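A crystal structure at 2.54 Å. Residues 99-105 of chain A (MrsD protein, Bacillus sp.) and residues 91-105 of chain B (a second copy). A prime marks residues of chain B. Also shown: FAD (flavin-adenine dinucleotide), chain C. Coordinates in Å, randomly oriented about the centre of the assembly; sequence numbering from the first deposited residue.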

# COMPACT_ATOMS: atom_id res chain seq x y z
N ALA A 99 34.39 -11.73 -12.75
CA ALA A 99 35.76 -12.18 -12.61
C ALA A 99 35.89 -13.22 -11.52
O ALA A 99 36.73 -14.11 -11.60
CB ALA A 99 36.68 -11.00 -12.30
N ASN A 100 35.04 -13.13 -10.50
CA ASN A 100 35.12 -14.05 -9.37
C ASN A 100 34.05 -15.12 -9.23
O ASN A 100 34.00 -15.81 -8.20
CB ASN A 100 35.25 -13.25 -8.09
CG ASN A 100 36.52 -12.44 -8.06
OD1 ASN A 100 37.62 -13.01 -8.07
ND2 ASN A 100 36.40 -11.11 -8.05
N GLY A 101 33.22 -15.26 -10.25
CA GLY A 101 32.19 -16.29 -10.22
C GLY A 101 31.02 -15.99 -9.31
O GLY A 101 30.35 -16.90 -8.83
N VAL A 102 30.80 -14.72 -9.04
CA VAL A 102 29.69 -14.31 -8.20
C VAL A 102 28.58 -13.83 -9.14
O VAL A 102 28.85 -13.19 -10.16
CB VAL A 102 30.13 -13.18 -7.27
CG1 VAL A 102 28.92 -12.47 -6.68
CG2 VAL A 102 31.03 -13.77 -6.18
N ALA A 103 27.34 -14.15 -8.82
CA ALA A 103 26.27 -13.72 -9.69
C ALA A 103 25.03 -13.38 -8.86
O ALA A 103 24.16 -14.24 -8.62
CB ALA A 103 25.97 -14.80 -10.73
N MET A 104 24.97 -12.12 -8.43
CA MET A 104 23.86 -11.61 -7.62
C MET A 104 22.75 -10.93 -8.42
O MET A 104 21.78 -10.45 -7.84
CB MET A 104 24.38 -10.66 -6.54
CG MET A 104 24.86 -11.37 -5.27
SD MET A 104 23.55 -12.43 -4.50
CE MET A 104 22.70 -11.26 -3.44
N ASN A 105 22.91 -10.85 -9.74
CA ASN A 105 21.86 -10.28 -10.58
C ASN A 105 21.86 -11.06 -11.88
O ASN A 105 22.79 -11.84 -12.15
CB ASN A 105 22.03 -8.76 -10.84
CG ASN A 105 23.41 -8.37 -11.35
OD1 ASN A 105 24.02 -9.06 -12.18
ND2 ASN A 105 23.89 -7.24 -10.86
N THR B 91 24.27 -22.82 -5.43
CA THR B 91 24.34 -22.16 -6.74
C THR B 91 25.77 -21.73 -7.08
O THR B 91 26.66 -21.68 -6.21
CB THR B 91 23.50 -20.86 -6.75
OG1 THR B 91 23.86 -20.08 -5.61
CG2 THR B 91 22.00 -21.13 -6.74
N ALA B 92 26.00 -21.40 -8.34
CA ALA B 92 27.33 -20.93 -8.73
C ALA B 92 27.58 -19.70 -7.86
O ALA B 92 28.67 -19.51 -7.29
CB ALA B 92 27.34 -20.56 -10.21
N ASN B 93 26.54 -18.87 -7.73
CA ASN B 93 26.62 -17.65 -6.94
C ASN B 93 27.10 -17.92 -5.51
O ASN B 93 28.09 -17.33 -5.07
CB ASN B 93 25.25 -16.96 -6.92
CG ASN B 93 25.24 -15.75 -6.01
OD1 ASN B 93 26.01 -14.80 -6.21
ND2 ASN B 93 24.37 -15.78 -4.99
N ILE B 94 26.42 -18.80 -4.78
CA ILE B 94 26.82 -19.11 -3.41
C ILE B 94 28.28 -19.63 -3.38
O ILE B 94 29.06 -19.27 -2.47
CB ILE B 94 25.83 -20.13 -2.76
CG1 ILE B 94 24.97 -19.41 -1.69
CG2 ILE B 94 26.54 -21.35 -2.21
CD1 ILE B 94 25.70 -18.57 -0.71
N LEU B 95 28.66 -20.46 -4.36
CA LEU B 95 30.03 -20.97 -4.43
C LEU B 95 30.97 -19.78 -4.61
O LEU B 95 31.99 -19.69 -3.91
CB LEU B 95 30.21 -21.94 -5.61
CG LEU B 95 29.40 -23.25 -5.52
CD1 LEU B 95 29.59 -24.09 -6.78
CD2 LEU B 95 29.80 -24.03 -4.27
N GLY B 96 30.63 -18.87 -5.53
CA GLY B 96 31.46 -17.69 -5.76
C GLY B 96 31.55 -16.77 -4.55
O GLY B 96 32.59 -16.15 -4.26
N GLN B 97 30.45 -16.66 -3.81
CA GLN B 97 30.48 -15.78 -2.66
C GLN B 97 31.31 -16.37 -1.54
O GLN B 97 32.18 -15.69 -0.98
CB GLN B 97 29.05 -15.47 -2.15
CG GLN B 97 28.38 -14.29 -2.86
CD GLN B 97 27.01 -13.92 -2.28
OE1 GLN B 97 26.90 -13.51 -1.12
NE2 GLN B 97 25.97 -14.06 -3.09
N THR B 98 31.06 -17.64 -1.24
CA THR B 98 31.76 -18.28 -0.13
C THR B 98 33.24 -18.46 -0.43
O THR B 98 34.09 -18.24 0.44
CB THR B 98 31.10 -19.63 0.23
OG1 THR B 98 30.89 -20.39 -0.97
CG2 THR B 98 29.76 -19.40 0.93
N ALA B 99 33.55 -18.82 -1.67
CA ALA B 99 34.94 -19.01 -2.05
C ALA B 99 35.74 -17.73 -1.86
O ALA B 99 36.93 -17.79 -1.56
CB ALA B 99 35.03 -19.45 -3.51
N ASN B 100 35.09 -16.59 -2.00
CA ASN B 100 35.79 -15.31 -1.89
C ASN B 100 35.55 -14.46 -0.66
O ASN B 100 36.00 -13.31 -0.60
CB ASN B 100 35.54 -14.50 -3.15
CG ASN B 100 36.11 -15.18 -4.37
OD1 ASN B 100 37.33 -15.36 -4.46
ND2 ASN B 100 35.25 -15.58 -5.30
N GLY B 101 34.86 -15.03 0.33
CA GLY B 101 34.62 -14.31 1.57
C GLY B 101 33.59 -13.21 1.48
O GLY B 101 33.61 -12.25 2.24
N VAL B 102 32.69 -13.33 0.51
CA VAL B 102 31.63 -12.36 0.34
C VAL B 102 30.37 -12.97 0.95
O VAL B 102 30.13 -14.17 0.84
CB VAL B 102 31.42 -12.08 -1.15
CG1 VAL B 102 30.08 -11.39 -1.38
CG2 VAL B 102 32.59 -11.22 -1.65
N ALA B 103 29.58 -12.16 1.64
CA ALA B 103 28.38 -12.71 2.23
C ALA B 103 27.25 -11.68 2.19
O ALA B 103 27.07 -10.88 3.12
CB ALA B 103 28.67 -13.15 3.67
N MET B 104 26.52 -11.71 1.07
CA MET B 104 25.40 -10.80 0.84
C MET B 104 24.03 -11.36 1.24
O MET B 104 23.02 -10.69 1.08
CB MET B 104 25.37 -10.35 -0.63
CG MET B 104 26.27 -9.15 -0.93
SD MET B 104 25.89 -7.67 0.13
CE MET B 104 24.62 -6.85 -0.83
N ASN B 105 23.99 -12.59 1.72
CA ASN B 105 22.74 -13.18 2.20
C ASN B 105 23.07 -14.05 3.39
O ASN B 105 24.26 -14.33 3.66
CB ASN B 105 21.98 -13.97 1.12
CG ASN B 105 22.83 -15.02 0.41
OD1 ASN B 105 23.64 -15.72 1.02
ND2 ASN B 105 22.61 -15.14 -0.89
PA FAD C . 20.01 -14.89 -3.88
O1A FAD C . 18.63 -15.52 -3.98
O2A FAD C . 20.42 -14.26 -2.57
O5B FAD C . 20.23 -13.74 -5.03
C5B FAD C . 19.39 -13.61 -6.22
C4B FAD C . 18.30 -12.56 -6.05
O4B FAD C . 18.08 -12.32 -4.66
C3B FAD C . 18.64 -11.18 -6.64
O3B FAD C . 17.65 -10.96 -7.65
C2B FAD C . 18.58 -10.27 -5.46
O2B FAD C . 18.20 -8.93 -5.63
C1B FAD C . 17.67 -10.99 -4.48
N9A FAD C . 17.79 -10.73 -3.01
C8A FAD C . 18.84 -11.08 -2.05
N7A FAD C . 18.61 -10.68 -0.82
C5A FAD C . 17.34 -10.01 -0.90
C6A FAD C . 16.51 -9.32 0.07
N6A FAD C . 16.84 -9.22 1.37
N1A FAD C . 15.29 -8.73 -0.39
C2A FAD C . 14.91 -8.80 -1.70
N3A FAD C . 15.66 -9.47 -2.72
C4A FAD C . 16.89 -10.03 -2.16
N1 FAD C . 21.84 -20.73 -10.44
C2 FAD C . 22.67 -21.82 -10.19
O2 FAD C . 23.90 -21.64 -9.96
N3 FAD C . 22.12 -23.11 -10.19
C4 FAD C . 20.73 -23.43 -10.43
O4 FAD C . 20.34 -24.66 -10.42
C4X FAD C . 19.93 -22.32 -10.66
N5 FAD C . 18.53 -22.59 -10.88
C5X FAD C . 17.67 -21.46 -11.09
C6 FAD C . 16.27 -21.66 -11.31
C7 FAD C . 15.33 -20.58 -11.53
C7M FAD C . 13.83 -20.92 -11.75
C8 FAD C . 15.86 -19.19 -11.52
C8M FAD C . 15.00 -17.96 -11.72
C9 FAD C . 17.22 -18.94 -11.31
C9A FAD C . 18.17 -20.03 -11.09
N10 FAD C . 19.65 -19.89 -10.86
C10 FAD C . 20.49 -20.99 -10.65
C1' FAD C . 20.18 -18.56 -10.86
C2' FAD C . 20.45 -17.94 -9.53
O2' FAD C . 19.16 -17.87 -8.79
C3' FAD C . 20.97 -16.56 -9.69
O3' FAD C . 22.37 -16.54 -10.05
C4' FAD C . 20.82 -15.67 -8.42
O4' FAD C . 21.32 -14.33 -8.75
C5' FAD C . 21.59 -16.15 -7.21
O5' FAD C . 20.81 -17.10 -6.45
P FAD C . 21.13 -17.42 -4.94
O1P FAD C . 20.13 -18.41 -4.53
O2P FAD C . 22.58 -17.83 -4.83
O3P FAD C . 21.09 -15.99 -4.20

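The irregular segment Gly101–Met104 of chain A packs against the helix 92–99 of chain B, and the two stretches bury 439 Å² between them. Asn93′ is the pivot. Its chi1 t (175°) carries the amide from a CB that points sideways to the chain A backbone, where OD1 accepts a hydrogen bond from Ala103 N (3.0 Å, 145°). Asn93′ OD1 also accepts a weak hydrogen bond from Gln97′ NE2 (3.2 Å), one helical turn on, while Asn93′ ND2 donates to FAD O2P (2.7 Å). Both ends of the amide are thus used, and the orientation is fixed. Thr91′ OG1 donates to the same FAD O2P (2.7 Å) while capping the helix by accepting from Ile94′ N (3.0 Å). The cofactor joins both chains, since its O4' donates to Ala103 O (2.8 Å).

The closest backbone approach depends on Gly96′, whose CA lies 3.4 Å from Gly101 O in a CA-H...O contact. An ideal CB here would sit 2.0 Å from that Gly101 O, so only glycine fits. Gly101 itself has a positive phi (74°), which favours glycine independently of the contact.

Val102, with chi1 t (164°), fits its branched side chain over the helix, placing CG2 3.4 Å from Gly96′ O and CG1 3.8 Å from Asn93′ OD1. Met104 has the largest area covered by the other stretch, 78 Å². Its CB points sideways, but three successive m rotamers bring the end of the unbranched chain nearer to chain B, so that SD lies 3.2 Å from Gln97′ NE2 and 3.5 Å from Asn93′ ND2, and CE packs 4.0 Å from Met104′ CB. The other atom of the Gln97′ amide is engaged too, Gln97′ OE1 accepting from Met104′ N (2.9 Å).

Asn100′, the first residue to leave helical phi/psi, (chi1 m) turns ND2 back to donate to Gly96′ O (2.9 Å), which also brings ND2 within 3.2 Å of Asn100 O.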